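Local coordinates for putative DNA ligase-like protein Rv0938/MT0965 (Mycobacterium tuberculosis, PDB 2IRU) that extends and fills in DNA ends as the manganese-dependent polymerase domain of a protein that, with Ku, probably repairs double-strand breaks by non-homologous end joining, at residues Glu112-Pro124 / Leu129-Leu141. Numbering follows the deposited sequence.
Sequences EVHVPQWRFVAEP and LNPGPATRLVFDL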
loop_
_atom_site.group_PDB
_atom_site.type_symbol
_atom_site.label_atom_id
_atom_site.label_comp_id
_atom_site.label_asym_id
_atom_site.label_seq_id
_atom_site.Cartn_x
_atom_site.Cartn_y
_atom_site.Cartn_z
ATOM N N GLU A 112 1.407 6.557 -7.705
ATOM C CA GLU A 112 1.214 5.357 -6.856
ATOM C C GLU A 112 2.484 4.548 -6.663
ATOM O O GLU A 112 3.226 4.275 -7.632
ATOM C CB GLU A 112 0.129 4.469 -7.438
ATOM C CG GLU A 112 -1.234 5.177 -7.410
ATOM C CD GLU A 112 -2.415 4.276 -7.750
ATOM O OE1 GLU A 112 -2.199 3.131 -8.176
ATOM O OE2 GLU A 112 -3.576 4.764 -7.657
ATOM N N VAL A 113 2.725 4.197 -5.404
ATOM C CA VAL A 113 3.767 3.198 -5.044
ATOM C C VAL A 113 3.050 1.959 -4.484
ATOM O O VAL A 113 2.239 2.092 -3.568
ATOM C CB VAL A 113 4.742 3.780 -4.000
ATOM C CG1 VAL A 113 5.812 2.759 -3.570
ATOM C CG2 VAL A 113 5.358 5.059 -4.564
ATOM N N HIS A 114 3.347 0.786 -5.038
ATOM C CA HIS A 114 2.755 -0.483 -4.599
ATOM C C HIS A 114 3.872 -1.395 -4.124
ATOM O O HIS A 114 4.945 -1.435 -4.759
ATOM C CB HIS A 114 2.050 -1.158 -5.776
ATOM C CG HIS A 114 0.894 -0.379 -6.332
ATOM N ND1 HIS A 114 -0.402 -0.846 -6.298
ATOM C CD2 HIS A 114 0.847 0.821 -6.966
ATOM C CE1 HIS A 114 -1.201 0.037 -6.878
ATOM N NE2 HIS A 114 -0.465 1.048 -7.316
ATOM N N VAL A 115 3.664 -2.085 -3.000
ATOM C CA VAL A 115 4.695 -3.008 -2.481
ATOM C C VAL A 115 4.038 -4.332 -2.002
ATOM O O VAL A 115 2.845 -4.353 -1.600
ATOM C CB VAL A 115 5.511 -2.391 -1.287
ATOM C CG1 VAL A 115 6.402 -1.205 -1.772
ATOM C CG2 VAL A 115 4.568 -1.970 -0.116
ATOM N N PRO A 116 4.809 -5.439 -2.042
ATOM C CA PRO A 116 4.290 -6.693 -1.453
ATOM C C PRO A 116 4.539 -6.737 0.048
ATOM O O PRO A 116 5.100 -5.782 0.599
ATOM C CB PRO A 116 5.101 -7.762 -2.195
ATOM C CG PRO A 116 6.525 -7.079 -2.344
ATOM C CD PRO A 116 6.150 -5.592 -2.645
ATOM N N GLN A 117 4.120 -7.835 0.696
ATOM C CA GLN A 117 4.132 -7.936 2.164
ATOM C C GLN A 117 5.395 -8.626 2.686
ATOM O O GLN A 117 5.514 -8.875 3.888
ATOM C CB GLN A 117 2.849 -8.661 2.671
ATOM C CG GLN A 117 1.580 -8.104 2.036
ATOM C CD GLN A 117 1.531 -6.554 2.085
ATOM O OE1 GLN A 117 1.687 -5.954 3.174
ATOM N NE2 GLN A 117 1.345 -5.904 0.906
ATOM N N TRP A 118 6.296 -8.922 1.760
ATOM C CA TRP A 118 7.623 -9.460 2.076
ATOM C C TRP A 118 8.730 -8.437 1.823
ATOM O O TRP A 118 8.550 -7.479 1.061
ATOM C CB TRP A 118 7.890 -10.767 1.320
ATOM C CG TRP A 118 7.772 -10.646 -0.184
ATOM C CD1 TRP A 118 6.659 -10.952 -0.940
ATOM C CD2 TRP A 118 8.792 -10.235 -1.113
ATOM N NE1 TRP A 118 6.924 -10.759 -2.270
ATOM C CE2 TRP A 118 8.228 -10.329 -2.412
ATOM C CE3 TRP A 118 10.136 -9.813 -0.981
ATOM C CZ2 TRP A 118 8.947 -9.996 -3.570
ATOM C CZ3 TRP A 118 10.845 -9.473 -2.142
ATOM C CH2 TRP A 118 10.232 -9.550 -3.414
ATOM N N ARG A 119 9.865 -8.646 2.485
ATOM C CA ARG A 119 11.084 -7.865 2.210
ATOM C C ARG A 119 12.221 -8.714 1.655
ATOM O O ARG A 119 12.332 -9.922 1.961
ATOM C CB ARG A 119 11.584 -7.201 3.481
ATOM C CG ARG A 119 10.666 -6.138 4.030
ATOM C CD ARG A 119 11.097 -5.752 5.421
ATOM N NE ARG A 119 12.335 -4.997 5.429
ATOM C CZ ARG A 119 12.472 -3.841 6.071
ATOM N NH1 ARG A 119 11.441 -3.356 6.765
ATOM N NH2 ARG A 119 13.621 -3.182 6.037
ATOM N N PHE A 120 13.049 -8.096 0.826
ATOM C CA PHE A 120 14.357 -8.680 0.491
ATOM C C PHE A 120 15.209 -8.915 1.737
ATOM O O PHE A 120 15.171 -8.133 2.712
ATOM C CB PHE A 120 15.105 -7.755 -0.458
ATOM C CG PHE A 120 14.514 -7.702 -1.822
ATOM C CD1 PHE A 120 14.711 -8.739 -2.725
ATOM C CD2 PHE A 120 13.776 -6.591 -2.212
ATOM C CE1 PHE A 120 14.151 -8.693 -3.997
ATOM C CE2 PHE A 120 13.213 -6.524 -3.508
ATOM C CZ PHE A 120 13.393 -7.543 -4.386
ATOM N N VAL A 121 15.990 -9.990 1.696
ATOM C CA VAL A 121 16.902 -10.275 2.789
ATOM C C VAL A 121 18.271 -10.555 2.199
ATOM O O VAL A 121 18.370 -11.230 1.173
ATOM C CB VAL A 121 16.449 -11.462 3.689
ATOM C CG1 VAL A 121 15.111 -11.177 4.349
ATOM C CG2 VAL A 121 16.422 -12.785 2.921
ATOM N N ALA A 122 19.290 -10.007 2.851
ATOM C CA ALA A 122 20.688 -10.220 2.464
ATOM C C ALA A 122 21.128 -11.647 2.776
ATOM O O ALA A 122 21.100 -12.084 3.936
ATOM C CB ALA A 122 21.595 -9.209 3.158
ATOM N N GLU A 123 21.508 -12.382 1.733
ATOM C CA GLU A 123 21.866 -13.796 1.885
ATOM C C GLU A 123 23.163 -13.894 2.683
ATOM O O GLU A 123 24.116 -13.189 2.366
ATOM C CB GLU A 123 22.010 -14.475 0.517
ATOM C CG GLU A 123 21.328 -15.848 0.404
ATOM C CD GLU A 123 21.878 -16.688 -0.749
ATOM O OE1 GLU A 123 22.075 -16.142 -1.863
ATOM O OE2 GLU A 123 22.124 -17.897 -0.547
ATOM N N PRO A 124 23.182 -14.741 3.746
ATOM C CA PRO A 124 24.314 -14.951 4.660
ATOM C C PRO A 124 25.686 -14.850 3.997
ATOM O O PRO A 124 26.526 -14.054 4.434
ATOM C CB PRO A 124 24.090 -16.384 5.182
ATOM C CG PRO A 124 22.679 -16.775 4.743
ATOM C CD PRO A 124 22.028 -15.563 4.152
ATOM N N LEU A 129 20.695 -9.721 -2.317
ATOM C CA LEU A 129 19.298 -9.579 -1.873
ATOM C C LEU A 129 18.350 -10.555 -2.583
ATOM O O LEU A 129 18.255 -10.565 -3.804
ATOM C CB LEU A 129 18.827 -8.123 -2.046
ATOM C CG LEU A 129 19.567 -6.997 -1.302
ATOM C CD1 LEU A 129 19.294 -5.635 -1.946
ATOM C CD2 LEU A 129 19.227 -6.944 0.181
ATOM N N ASN A 130 17.662 -11.391 -1.806
ATOM C CA ASN A 130 16.676 -12.341 -2.336
ATOM C C ASN A 130 15.358 -12.189 -1.591
ATOM O O ASN A 130 15.374 -11.790 -0.431
ATOM C CB ASN A 130 17.170 -13.787 -2.169
ATOM C CG ASN A 130 18.347 -14.111 -3.056
ATOM O OD1 ASN A 130 18.351 -13.799 -4.249
ATOM N ND2 ASN A 130 19.376 -14.731 -2.472
ATOM N N PRO A 131 14.208 -12.478 -2.250
ATOM C CA PRO A 131 12.946 -12.349 -1.509
ATOM C C PRO A 131 12.983 -13.188 -0.245
ATOM O O PRO A 131 13.485 -14.318 -0.274
ATOM C CB PRO A 131 11.887 -12.883 -2.491
ATOM C CG PRO A 131 12.489 -12.596 -3.863
ATOM C CD PRO A 131 13.988 -12.866 -3.660
ATOM N N GLY A 132 12.485 -12.620 0.849
ATOM C CA GLY A 132 12.454 -13.288 2.134
ATOM C C GLY A 132 10.995 -13.512 2.546
ATOM O O GLY A 132 10.079 -13.378 1.729
ATOM N N PRO A 133 10.771 -13.842 3.822
ATOM C CA PRO A 133 9.438 -14.129 4.344
ATOM C C PRO A 133 8.497 -12.916 4.353
ATOM O O PRO A 133 8.927 -11.745 4.249
ATOM C CB PRO A 133 9.730 -14.582 5.784
ATOM C CG PRO A 133 11.151 -14.977 5.776
ATOM C CD PRO A 133 11.788 -13.982 4.871
ATOM N N ALA A 134 7.203 -13.205 4.453
ATOM C CA ALA A 134 6.240 -12.162 4.715
ATOM C C ALA A 134 6.507 -11.593 6.106
ATOM O O ALA A 134 6.767 -12.350 7.057
ATOM C CB ALA A 134 4.810 -12.716 4.607
ATOM N N THR A 135 6.455 -10.264 6.231
ATOM C CA THR A 135 6.658 -9.618 7.528
ATOM C C THR A 135 5.332 -9.214 8.179
ATOM O O THR A 135 5.274 -8.956 9.385
ATOM C CB THR A 135 7.529 -8.352 7.425
ATOM O OG1 THR A 135 6.821 -7.339 6.726
ATOM C CG2 THR A 135 8.911 -8.652 6.748
ATOM N N ARG A 136 4.283 -9.151 7.367
ATOM C CA ARG A 136 2.942 -8.700 7.815
ATOM C C ARG A 136 1.914 -9.322 6.905
ATOM O O ARG A 136 2.259 -9.755 5.791
ATOM C CB ARG A 136 2.874 -7.159 7.717
ATOM C CG ARG A 136 2.976 -6.601 6.301
ATOM C CD ARG A 136 3.332 -5.113 6.301
ATOM N NE ARG A 136 3.255 -4.586 4.939
ATOM C CZ ARG A 136 3.886 -3.504 4.475
ATOM N NH1 ARG A 136 4.699 -2.791 5.258
ATOM N NH2 ARG A 136 3.709 -3.151 3.199
ATOM N N LEU A 137 0.659 -9.403 7.374
ATOM C CA LEU A 137 -0.469 -9.747 6.503
ATOM C C LEU A 137 -1.201 -8.490 6.022
ATOM O O LEU A 137 -1.251 -7.467 6.713
ATOM C CB LEU A 137 -1.499 -10.638 7.239
ATOM C CG LEU A 137 -1.076 -11.927 7.944
ATOM C CD1 LEU A 137 -2.302 -12.587 8.617
ATOM C CD2 LEU A 137 -0.421 -12.871 6.968
ATOM N N VAL A 138 -1.794 -8.575 4.841
ATOM C CA VAL A 138 -2.712 -7.533 4.416
ATOM C C VAL A 138 -4.032 -8.165 4.020
ATOM O O VAL A 138 -4.068 -9.257 3.407
ATOM C CB VAL A 138 -2.166 -6.673 3.250
ATOM C CG1 VAL A 138 -2.098 -7.488 1.980
ATOM C CG2 VAL A 138 -3.025 -5.423 3.037
ATOM N N PHE A 139 -5.110 -7.512 4.425
ATOM C CA PHE A 139 -6.450 -7.851 3.950
ATOM C C PHE A 139 -7.032 -6.648 3.212
ATOM O O PHE A 139 -6.928 -5.514 3.699
ATOM C CB PHE A 139 -7.370 -8.224 5.107
ATOM C CG PHE A 139 -6.911 -9.427 5.851
ATOM C CD1 PHE A 139 -7.426 -10.689 5.549
ATOM C CD2 PHE A 139 -5.968 -9.303 6.883
ATOM C CE1 PHE A 139 -6.961 -11.814 6.265
ATOM C CE2 PHE A 139 -5.520 -10.393 7.593
ATOM C CZ PHE A 139 -6.017 -11.660 7.287
ATOM N N ASP A 140 -7.608 -6.889 2.040
ATOM C CA ASP A 140 -8.272 -5.830 1.285
ATOM C C ASP A 140 -9.763 -6.095 1.475
ATOM O O ASP A 140 -10.269 -7.117 1.007
ATOM C CB ASP A 140 -7.927 -5.963 -0.204
ATOM C CG ASP A 140 -8.618 -4.932 -1.089
ATOM O OD1 ASP A 140 -9.421 -4.062 -0.628
ATOM O OD2 ASP A 140 -8.338 -5.020 -2.311
ATOM N N LEU A 141 -10.437 -5.184 2.180
ATOM C CA LEU A 141 -11.858 -5.293 2.418
ATOM C C LEU A 141 -12.579 -4.460 1.385
ATOM O O LEU A 141 -12.510 -3.221 1.414
ATOM C CB LEU A 141 -12.196 -4.815 3.842
ATOM C CG LEU A 141 -12.055 -5.900 4.918
ATOM C CD1 LEU A 141 -10.670 -6.548 5.012
ATOM C CD2 LEU A 141 -12.461 -5.292 6.268
HETATM O O HOH W 1 1.428 -2.880 0.967
HETATM O O HOH W 2 11.287 -10.591 4.442
#
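V121 and N130 exchange two backbone hydrogen bonds in the antiparallel hairpin of strands 118-122 and 129-135, whose axes approach to 4.3 Å at 129°; the register then slips by one residue between F120 and W118, a beta bulge. Within the bulge, R119 O takes a hydrogen bond from G132 N (2.9 Å) and another from a water that also donates to P133 O, bridging the strands. T135 N closes the paired region on Q117 O. Here W118 and P131 lie side by side: P131 CB sits over one face of the six-membered ring, 3.8 Å from its centroid, in a CH-pi contact, and P116 CG lies against the opposite face, offset toward the rim. The W118 ring in turn presents CZ3 to the centre of a face of F120, while W118 NE1 is bonded to G236. At the corner formed by R136, the Q117 side chain is bent at chi2 (-48°), which brings Q117 OE1 to R136 NE at 2.7 Å, in the guanidinium plane and almost straight at 179°. Q117 NE2 donates to a second water, and V138 CG1 lies 3.7 Å from both Q117 CG and Q117 CD. R136 NH1 also forms a salt bridge with D291, so the buried guanidinium is held by Q117 across the contact and by D291 and the carbonyl of H46 outside it. This bulged beta hairpin of the LigD primase-polymerase domain links two sheets: strand 112-115 carries H114, and strand 137-141 carries D140, positions that by similarity bind the substrate and, for D140, both manganese ions of the polymerase site.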